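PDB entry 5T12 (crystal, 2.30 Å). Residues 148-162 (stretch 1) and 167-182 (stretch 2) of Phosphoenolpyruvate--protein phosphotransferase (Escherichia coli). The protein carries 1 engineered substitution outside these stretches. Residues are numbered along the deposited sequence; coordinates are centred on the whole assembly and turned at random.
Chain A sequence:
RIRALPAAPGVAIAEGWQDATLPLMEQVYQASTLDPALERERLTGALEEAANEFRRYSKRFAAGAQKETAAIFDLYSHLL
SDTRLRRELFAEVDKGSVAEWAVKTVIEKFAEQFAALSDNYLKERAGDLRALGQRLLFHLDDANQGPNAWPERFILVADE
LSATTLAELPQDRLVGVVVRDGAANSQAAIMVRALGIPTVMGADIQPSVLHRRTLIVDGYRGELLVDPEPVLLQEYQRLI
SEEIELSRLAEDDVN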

# COMPACT_ATOMS: atom_id res chain seq x y z
N ASN A 148 -0.84 -13.89 -6.66
CA ASN A 148 -2.19 -13.72 -6.14
C ASN A 148 -2.34 -14.43 -4.79
O ASN A 148 -3.37 -15.03 -4.51
CB ASN A 148 -3.23 -14.23 -7.14
CG ASN A 148 -3.14 -15.73 -7.36
OD1 ASN A 148 -4.07 -16.47 -7.04
ND2 ASN A 148 -2.03 -16.18 -7.93
N ALA A 149 -1.30 -14.33 -3.96
CA ALA A 149 -1.33 -14.93 -2.63
C ALA A 149 -2.34 -14.26 -1.70
O ALA A 149 -2.50 -14.71 -0.56
CB ALA A 149 0.06 -14.86 -2.00
N TRP A 150 -3.02 -13.21 -2.15
CA TRP A 150 -4.03 -12.54 -1.36
C TRP A 150 -5.37 -13.26 -1.46
O TRP A 150 -5.66 -13.91 -2.46
CB TRP A 150 -4.20 -11.09 -1.82
CG TRP A 150 -2.91 -10.34 -1.97
CD1 TRP A 150 -2.12 -9.87 -0.97
CD2 TRP A 150 -2.28 -9.95 -3.20
NE1 TRP A 150 -1.03 -9.22 -1.49
CE2 TRP A 150 -1.11 -9.25 -2.86
CE3 TRP A 150 -2.60 -10.12 -4.55
CZ2 TRP A 150 -0.24 -8.73 -3.82
CZ3 TRP A 150 -1.74 -9.60 -5.50
CH2 TRP A 150 -0.58 -8.92 -5.13
N PRO A 151 -6.20 -13.16 -0.43
CA PRO A 151 -7.58 -13.64 -0.54
C PRO A 151 -8.36 -12.81 -1.55
O PRO A 151 -7.91 -11.75 -2.00
CB PRO A 151 -8.15 -13.48 0.87
CG PRO A 151 -6.94 -13.36 1.76
CD PRO A 151 -5.90 -12.68 0.93
N GLU A 152 -9.54 -13.31 -1.92
CA GLU A 152 -10.38 -12.57 -2.85
C GLU A 152 -10.75 -11.20 -2.29
O GLU A 152 -10.73 -10.19 -3.01
CB GLU A 152 -11.64 -13.38 -3.18
CG GLU A 152 -12.41 -12.86 -4.38
CD GLU A 152 -13.64 -13.69 -4.68
OE1 GLU A 152 -14.53 -13.79 -3.81
OE2 GLU A 152 -13.71 -14.26 -5.79
N ARG A 153 -11.10 -11.15 -1.01
CA ARG A 153 -11.25 -9.91 -0.26
C ARG A 153 -10.62 -10.12 1.11
O ARG A 153 -10.74 -11.20 1.68
CB ARG A 153 -12.73 -9.52 -0.10
CG ARG A 153 -13.45 -9.21 -1.40
CD ARG A 153 -12.91 -7.95 -2.06
NE ARG A 153 -13.84 -7.41 -3.04
CZ ARG A 153 -13.88 -7.79 -4.32
NH1 ARG A 153 -13.04 -8.71 -4.76
NH2 ARG A 153 -14.77 -7.25 -5.14
N PHE A 154 -9.94 -9.10 1.62
CA PHE A 154 -9.30 -9.24 2.92
C PHE A 154 -9.24 -7.89 3.63
O PHE A 154 -9.34 -6.83 3.01
CB PHE A 154 -7.89 -9.84 2.79
CG PHE A 154 -6.93 -9.00 2.00
CD1 PHE A 154 -6.80 -9.17 0.63
CD2 PHE A 154 -6.13 -8.05 2.62
CE1 PHE A 154 -5.91 -8.41 -0.10
CE2 PHE A 154 -5.24 -7.28 1.89
CZ PHE A 154 -5.13 -7.46 0.53
N ILE A 155 -9.08 -7.97 4.94
CA ILE A 155 -8.82 -6.81 5.80
C ILE A 155 -7.38 -6.91 6.27
O ILE A 155 -6.99 -7.89 6.91
CB ILE A 155 -9.79 -6.76 6.99
CG1 ILE A 155 -11.22 -6.55 6.50
CG2 ILE A 155 -9.38 -5.66 7.96
CD1 ILE A 155 -12.27 -6.73 7.58
N LEU A 156 -6.58 -5.89 5.94
CA LEU A 156 -5.18 -5.88 6.34
C LEU A 156 -5.07 -5.72 7.85
O LEU A 156 -5.61 -4.77 8.42
CB LEU A 156 -4.43 -4.77 5.62
CG LEU A 156 -2.99 -4.53 6.08
CD1 LEU A 156 -2.11 -5.74 5.78
CD2 LEU A 156 -2.42 -3.27 5.44
N VAL A 157 -4.37 -6.65 8.50
CA VAL A 157 -4.04 -6.55 9.91
C VAL A 157 -2.53 -6.43 10.03
O VAL A 157 -1.79 -7.20 9.41
CB VAL A 157 -4.57 -7.76 10.71
CG1 VAL A 157 -6.08 -7.68 10.84
CG2 VAL A 157 -4.17 -9.07 10.05
N ALA A 158 -2.08 -5.46 10.81
CA ALA A 158 -0.65 -5.19 10.93
C ALA A 158 -0.40 -4.39 12.20
O ALA A 158 -1.32 -3.80 12.78
CB ALA A 158 -0.11 -4.46 9.70
N ASP A 159 0.86 -4.37 12.61
CA ASP A 159 1.26 -3.58 13.77
C ASP A 159 1.55 -2.13 13.40
O ASP A 159 1.32 -1.24 14.22
CB ASP A 159 2.49 -4.21 14.43
CG ASP A 159 3.62 -4.44 13.44
OD1 ASP A 159 3.34 -4.51 12.23
OD2 ASP A 159 4.79 -4.53 13.88
N GLU A 160 2.05 -1.89 12.19
CA GLU A 160 2.34 -0.55 11.71
C GLU A 160 1.79 -0.40 10.29
O GLU A 160 1.64 -1.38 9.56
CB GLU A 160 3.84 -0.25 11.71
CG GLU A 160 4.51 -0.34 13.08
CD GLU A 160 4.58 1.00 13.79
OE1 GLU A 160 3.99 1.98 13.29
OE2 GLU A 160 5.24 1.08 14.85
N LEU A 161 1.48 0.84 9.92
CA LEU A 161 0.96 1.15 8.59
C LEU A 161 1.73 2.32 8.01
O LEU A 161 1.77 3.40 8.61
CB LEU A 161 -0.54 1.47 8.65
CG LEU A 161 -1.24 1.64 7.30
CD1 LEU A 161 -1.13 0.37 6.46
CD2 LEU A 161 -2.70 2.03 7.48
N SER A 162 2.34 2.11 6.85
CA SER A 162 3.09 3.15 6.16
C SER A 162 2.75 3.10 4.68
O SER A 162 2.07 2.19 4.20
CB SER A 162 4.60 2.99 6.38
OG SER A 162 5.07 1.76 5.87
N ALA A 167 1.57 0.23 -0.77
CA ALA A 167 2.01 0.23 -2.16
C ALA A 167 2.19 -1.16 -2.73
O ALA A 167 2.28 -1.30 -3.96
CB ALA A 167 3.32 1.02 -2.29
N GLU A 168 2.26 -2.20 -1.90
CA GLU A 168 2.36 -3.57 -2.37
C GLU A 168 1.06 -4.35 -2.15
O GLU A 168 1.08 -5.56 -1.93
CB GLU A 168 3.53 -4.29 -1.70
CG GLU A 168 3.64 -4.09 -0.19
CD GLU A 168 4.82 -4.84 0.41
OE1 GLU A 168 4.95 -6.05 0.16
OE2 GLU A 168 5.62 -4.21 1.13
N LEU A 169 -0.08 -3.66 -2.20
CA LEU A 169 -1.38 -4.27 -2.02
C LEU A 169 -2.30 -3.92 -3.19
O LEU A 169 -2.26 -2.78 -3.68
CB LEU A 169 -2.04 -3.81 -0.71
CG LEU A 169 -1.31 -4.18 0.59
CD1 LEU A 169 -2.06 -3.61 1.78
CD2 LEU A 169 -1.16 -5.68 0.71
N PRO A 170 -3.11 -4.86 -3.65
CA PRO A 170 -4.11 -4.54 -4.68
C PRO A 170 -5.32 -3.86 -4.06
O PRO A 170 -5.84 -4.30 -3.03
CB PRO A 170 -4.48 -5.92 -5.26
CG PRO A 170 -4.24 -6.86 -4.12
CD PRO A 170 -3.08 -6.30 -3.34
N GLN A 171 -5.77 -2.77 -4.69
CA GLN A 171 -6.89 -2.01 -4.13
C GLN A 171 -8.19 -2.80 -4.21
O GLN A 171 -9.00 -2.77 -3.27
CB GLN A 171 -7.05 -0.68 -4.86
CG GLN A 171 -8.35 0.04 -4.52
CD GLN A 171 -8.50 1.36 -5.26
OE1 GLN A 171 -8.96 1.39 -6.40
NE2 GLN A 171 -8.14 2.45 -4.60
N ASP A 172 -8.42 -3.52 -5.32
CA ASP A 172 -9.69 -4.21 -5.51
C ASP A 172 -9.95 -5.24 -4.42
O ASP A 172 -11.11 -5.49 -4.07
CB ASP A 172 -9.71 -4.88 -6.88
CG ASP A 172 -8.51 -5.77 -7.11
OD1 ASP A 172 -7.38 -5.34 -6.81
OD2 ASP A 172 -8.69 -6.91 -7.58
N ARG A 173 -8.89 -5.83 -3.86
CA ARG A 173 -9.04 -6.84 -2.83
C ARG A 173 -9.03 -6.26 -1.42
O ARG A 173 -9.63 -6.84 -0.51
CB ARG A 173 -7.93 -7.89 -2.96
CG ARG A 173 -7.92 -8.61 -4.30
CD ARG A 173 -6.94 -9.77 -4.26
NE ARG A 173 -7.36 -10.86 -5.14
CZ ARG A 173 -6.69 -11.25 -6.22
NH1 ARG A 173 -5.56 -10.64 -6.56
NH2 ARG A 173 -7.14 -12.25 -6.96
N LEU A 174 -8.35 -5.13 -1.22
CA LEU A 174 -8.24 -4.52 0.10
C LEU A 174 -9.52 -3.75 0.40
O LEU A 174 -9.82 -2.75 -0.26
CB LEU A 174 -7.02 -3.60 0.16
CG LEU A 174 -6.77 -2.87 1.48
CD1 LEU A 174 -6.46 -3.86 2.59
CD2 LEU A 174 -5.65 -1.86 1.33
N VAL A 175 -10.26 -4.20 1.41
CA VAL A 175 -11.51 -3.56 1.80
C VAL A 175 -11.45 -2.94 3.18
O VAL A 175 -12.38 -2.20 3.55
CB VAL A 175 -12.70 -4.55 1.72
CG1 VAL A 175 -12.83 -5.11 0.31
CG2 VAL A 175 -12.53 -5.67 2.73
N GLY A 176 -10.41 -3.20 3.96
CA GLY A 176 -10.29 -2.63 5.29
C GLY A 176 -8.91 -2.84 5.85
O GLY A 176 -8.15 -3.71 5.39
N VAL A 177 -8.57 -2.03 6.85
CA VAL A 177 -7.26 -2.07 7.49
C VAL A 177 -7.45 -1.96 9.00
O VAL A 177 -8.30 -1.21 9.48
CB VAL A 177 -6.33 -0.94 6.98
CG1 VAL A 177 -4.95 -1.07 7.59
CG2 VAL A 177 -6.24 -0.96 5.46
N VAL A 178 -6.65 -2.73 9.75
CA VAL A 178 -6.65 -2.69 11.21
C VAL A 178 -5.21 -2.58 11.67
O VAL A 178 -4.40 -3.49 11.42
CB VAL A 178 -7.32 -3.92 11.83
CG1 VAL A 178 -7.22 -3.85 13.35
CG2 VAL A 178 -8.77 -4.01 11.39
N VAL A 179 -4.88 -1.49 12.35
CA VAL A 179 -3.52 -1.26 12.84
C VAL A 179 -3.54 -1.27 14.37
O VAL A 179 -4.44 -0.70 14.99
CB VAL A 179 -2.94 0.05 12.29
CG1 VAL A 179 -1.43 -0.01 12.33
CG2 VAL A 179 -3.42 0.27 10.86
N ARG A 180 -2.54 -1.95 14.96
CA ARG A 180 -2.40 -2.04 16.41
C ARG A 180 -1.61 -0.85 16.98
O ARG A 180 -2.07 -0.20 17.92
CB ARG A 180 -1.75 -3.37 16.80
CG ARG A 180 -1.54 -3.51 18.31
CD ARG A 180 -0.54 -4.59 18.64
NE ARG A 180 -0.81 -5.21 19.94
CZ ARG A 180 -0.07 -5.01 21.03
NH1 ARG A 180 0.98 -4.22 20.98
NH2 ARG A 180 -0.40 -5.61 22.16
N ASP A 181 -0.45 -0.52 16.43
CA ASP A 181 0.12 0.79 16.71
C ASP A 181 -0.04 1.66 15.47
O ASP A 181 0.39 1.26 14.38
CB ASP A 181 1.61 0.71 17.09
CG ASP A 181 1.90 -0.33 18.16
OD1 ASP A 181 1.03 -0.57 19.01
OD2 ASP A 181 3.02 -0.89 18.15
N GLY A 182 -0.69 2.81 15.61
CA GLY A 182 -0.69 3.81 14.55
C GLY A 182 -1.05 5.18 15.07
O GLY A 182 -1.43 5.34 16.24

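Two neighbouring parallel strands, 154-158 and 174-179, form the centre of this contact; their axes approach to 4.3 Å, their N-to-C directions differ by 19°, and the two stretches together bury 1188 Å².

Backbone hydrogen bonds run up the seam in the alternating pattern of a parallel pair, in which every second residue of the first strand both donates and accepts. Phe154 N donates to Arg173 O (3.1 Å), and Phe154 O accepts from Val175 N (3.2 Å) in an almost linear bond of 178°. Leu156 makes the two shortest links, from its N to Gly176 O (2.7 Å) and from Val178 N to its O (2.6 Å). Ala158 N donates to Val178 O (3.1 Å) and Ala158 O receives Arg180 N (3.1 Å). The acceptor steps from Arg173 O to Gly176 O between the first two donors of stretch 1, three residues against two, so the second strand gains one residue around Val175. Beyond the strands, Asp181 N bonds to Asp159 O (2.9 Å); Asp159 O also lies 2.7 Å from Asp181 O, a close approach of two acceptors and not a bond.

CA-H...O contacts supplement the ladder. Gly176 O, already bonded to Leu156 N, also lies 3.2 Å from Ile155 CA; Leu156 O lies 3.3 Å from Val177 CA, and Ala158 O lies 3.4 Å from Val179 CA. Gly176 has no side chain, and an ideal CB there would sit a tight 3.3 Å from Ile155 CG1.

Apolar packing differs between the sheet faces. On the face bearing Phe154, Leu156 and Ala158, Leu174 CD1 touches both Phe154 CE2 (3.7 Å) and Leu156 CB (3.8 Å), while Leu156 CD2 meets Leu169 CD1 (3.7 Å) and Val177 CG1 (4.0 Å). Leu161, past the strand, extends this cluster: its CD2 lies 3.8 Å from Val177 CG1 and its CB 3.8 Å from Val179 CG2. On the face bearing Ile155 and Val157, Ile155 CG2 packs on Val178 CG2 (3.9 Å), and Val157 CG1 reaches Val178 CB (4.1 Å).

Aromatic contacts gather before and at the start of the first strand. Pro170 CD lies 3.6 Å from the centroid of the Trp150 six-membered ring and only 13° off its normal, a CH-pi contact over the face. Arg173 NH1 approaches the edge of the same ring, 3.6 Å from Trp150 CE3. The Phe154 ring has the backbone atoms Arg173 O and Leu174 N over one face, and its CE1 comes 3.5 Å from Arg173 CB.

Polar and charged side chains contribute proximity without hydrogen bonds across the contact. Arg173, with 128 Å² covered by stretch 1, the largest area of any residue here, has its CD 3.2 Å from Pro151 O, but its NE, 3.3 Å from Pro151 O, is badly angled for a bond. Asp172 O lies over the Arg153 guanidinium, whose NH1 bonds to Glu152 O (3.3 Å) within its own stretch. At the far end, the like-charged Glu160 OE2 and Asp181 OD2 lie 4.4 Å apart.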